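Acid phosphatase (Bacillus anthracis, PDB 2I33) hydrolyses phosphate monoesters at acid pH as a magnesium-dependent class C acid phosphatase of the HAD superfamily. Local coordinates at the magnesium ion site. Numbering follows the deposited sequence.

The magnesium ion site. Residues 65, 67, 69, 73, 126, 161, 180-181, 184, 216, 219. With MG (magnesium ion), chain B.
The backbone at Asp67 is extended and gives its carbonyl O straight to the magnesium, 2.1 Å from MG, while its carboxylate turns away from the metal toward Arg126. Asp65, the HAD nucleophile, has CG anti to the backbone N (chi1 173°) and binds MG through OD2 at 2.1 Å. Thr69 OG1 donates a hydrogen bond to the anti lone pair of Asp65 OD2 (2.8 Å), so metal and hydroxyl together fix the carboxylate. Lys161, its chain nearly fully extended, brings NZ above the Asp65 carboxylate plane in a salt bridge to OD1 (2.9 Å). A second salt bridge joins NZ to Asp184 OD1 at 2.7 Å, again from above the plane; the lysine charge probably eases the crowding of acids. Asp180 takes the crowded position between backbone N and carbonyl carbon (chi1 64°) and binds MG through OD1. Its OD2 accepts a nearly straight hydrogen bond (171° at H) from Asn216 ND2, above the carboxylate plane, and holds water 2, shared with Tyr219 OH. Waters 1, 2 and 3 complete a near-octahedral shell, water 1 hydrogen-bonded to Asp184 OD2. On Asp67, the family's general acid/base, OD1 accepts Arg126 NE and NH2 on its syn side and Asn73 ND2 from above the plane; NE also reaches OD2. This would favour the ionised carboxylate. The site lies in loops at strand ends of the Rossmann-like HAD core: the DXDXT motif follows strand 59-64, Arg126 strand 119-125, Asp180 strand 172-179.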
loop_
_atom_site.group_PDB
_atom_site.type_symbol
_atom_site.label_atom_id
_atom_site.label_comp_id
_atom_site.label_asym_id
_atom_site.label_seq_id
_atom_site.Cartn_x
_atom_site.Cartn_y
_atom_site.Cartn_z
ATOM N N ASP A 65 -14.355 5.210 3.574
ATOM C CA ASP A 65 -13.758 6.465 3.878
ATOM C C ASP A 65 -13.700 7.274 2.570
ATOM O O ASP A 65 -13.837 6.706 1.493
ATOM C CB ASP A 65 -12.351 6.148 4.399
ATOM C CG ASP A 65 -11.539 7.330 4.612
ATOM O OD1 ASP A 65 -12.006 8.258 5.305
ATOM O OD2 ASP A 65 -10.416 7.326 4.023
ATOM N N ASP A 67 -11.238 10.444 2.019
ATOM C CA ASP A 67 -9.914 10.975 1.687
ATOM C C ASP A 67 -8.908 9.831 1.672
ATOM O O ASP A 67 -8.721 9.103 2.646
ATOM C CB ASP A 67 -9.515 12.088 2.655
ATOM C CG ASP A 67 -10.473 13.268 2.591
ATOM O OD1 ASP A 67 -10.783 13.704 1.475
ATOM O OD2 ASP A 67 -10.964 13.725 3.664
ATOM N N THR A 69 -9.187 7.205 0.012
ATOM C CA THR A 69 -9.874 5.978 -0.287
ATOM C C THR A 69 -10.659 6.124 -1.582
ATOM O O THR A 69 -10.486 5.324 -2.502
ATOM C CB THR A 69 -10.799 5.585 0.877
ATOM O OG1 THR A 69 -9.992 5.347 2.036
ATOM C CG2 THR A 69 -11.566 4.378 0.515
ATOM N N ASN A 73 -6.354 13.516 -2.234
ATOM C CA ASN A 73 -5.966 14.842 -1.726
ATOM C C ASN A 73 -4.496 15.082 -1.798
ATOM O O ASN A 73 -3.964 16.046 -1.197
ATOM C CB ASN A 73 -6.433 14.987 -0.296
ATOM C CG ASN A 73 -7.868 14.777 -0.189
ATOM O OD1 ASN A 73 -8.666 15.615 -0.615
ATOM N ND2 ASN A 73 -8.235 13.643 0.347
ATOM N N ARG A 126 -13.909 14.431 7.226
ATOM C CA ARG A 126 -14.264 15.797 6.860
ATOM C C ARG A 126 -15.313 16.297 7.844
ATOM O O ARG A 126 -16.089 15.510 8.422
ATOM C CB ARG A 126 -14.801 15.854 5.444
ATOM C CG ARG A 126 -13.754 15.609 4.397
ATOM C CD ARG A 126 -14.356 15.353 3.071
ATOM N NE ARG A 126 -13.283 15.271 2.095
ATOM C CZ ARG A 126 -13.205 15.965 0.970
ATOM N NH1 ARG A 126 -14.159 16.797 0.610
ATOM N NH2 ARG A 126 -12.120 15.845 0.215
ATOM N N LYS A 161 -15.127 7.106 14.112
ATOM C CA LYS A 161 -16.246 6.837 13.215
ATOM C C LYS A 161 -17.221 5.790 13.730
ATOM O O LYS A 161 -18.216 5.507 13.063
ATOM C CB LYS A 161 -15.700 6.346 11.875
ATOM C CG LYS A 161 -15.035 7.427 11.081
ATOM C CD LYS A 161 -14.284 6.828 9.917
ATOM C CE LYS A 161 -13.768 7.919 8.975
ATOM N NZ LYS A 161 -13.204 7.359 7.736
ATOM N N ASP A 180 -8.099 3.730 4.205
ATOM C CA ASP A 180 -6.642 3.824 4.181
ATOM C C ASP A 180 -6.055 3.949 5.571
ATOM O O ASP A 180 -4.838 4.029 5.742
ATOM C CB ASP A 180 -6.188 5.046 3.395
ATOM C CG ASP A 180 -6.645 6.347 4.045
ATOM O OD1 ASP A 180 -7.877 6.586 4.045
ATOM O OD2 ASP A 180 -5.761 7.098 4.534
ATOM N N ASN A 181 -6.922 3.992 6.555
ATOM C CA ASN A 181 -6.534 4.213 7.914
ATOM C C ASN A 181 -7.262 3.149 8.724
ATOM O O ASN A 181 -8.437 2.888 8.492
ATOM C CB ASN A 181 -7.014 5.601 8.306
ATOM C CG ASN A 181 -6.595 6.010 9.704
ATOM O OD1 ASN A 181 -6.452 5.174 10.631
ATOM N ND2 ASN A 181 -6.436 7.318 9.882
ATOM N N ASP A 184 -10.718 3.443 9.929
ATOM C CA ASP A 184 -11.835 3.293 8.983
ATOM C C ASP A 184 -12.536 1.940 9.122
ATOM O O ASP A 184 -13.567 1.702 8.489
ATOM C CB ASP A 184 -11.332 3.451 7.562
ATOM C CG ASP A 184 -10.694 4.803 7.309
ATOM O OD1 ASP A 184 -11.017 5.782 8.025
ATOM O OD2 ASP A 184 -9.857 4.871 6.380
ATOM N N ASN A 216 -1.651 4.526 2.314
ATOM C CA ASN A 216 -1.463 5.952 2.528
ATOM C C ASN A 216 -0.282 6.209 3.464
ATOM O O ASN A 216 -0.424 6.332 4.680
ATOM C CB ASN A 216 -2.719 6.585 3.110
ATOM C CG ASN A 216 -2.536 8.068 3.361
ATOM O OD1 ASN A 216 -1.452 8.617 3.032
ATOM N ND2 ASN A 216 -3.551 8.714 3.921
ATOM N N TYR A 219 0.178 10.297 5.561
ATOM C CA TYR A 219 -0.410 10.780 6.790
ATOM C C TYR A 219 -1.415 9.755 7.316
ATOM O O TYR A 219 -1.798 8.814 6.619
ATOM C CB TYR A 219 -1.095 12.128 6.565
ATOM C CG TYR A 219 -2.398 11.982 5.830
ATOM C CD1 TYR A 219 -2.491 12.183 4.479
ATOM C CD2 TYR A 219 -3.553 11.603 6.506
ATOM C CE1 TYR A 219 -3.677 12.065 3.813
ATOM C CE2 TYR A 219 -4.758 11.432 5.829
ATOM C CZ TYR A 219 -4.820 11.652 4.481
ATOM O OH TYR A 219 -6.027 11.482 3.844
HETATM MG MG MG B . -8.776 8.433 4.684
HETATM O O HOH W 1 -9.076 7.540 6.584
HETATM O O HOH W 2 -7.167 9.216 5.108
HETATM O O HOH W 3 -9.820 10.194 5.484
#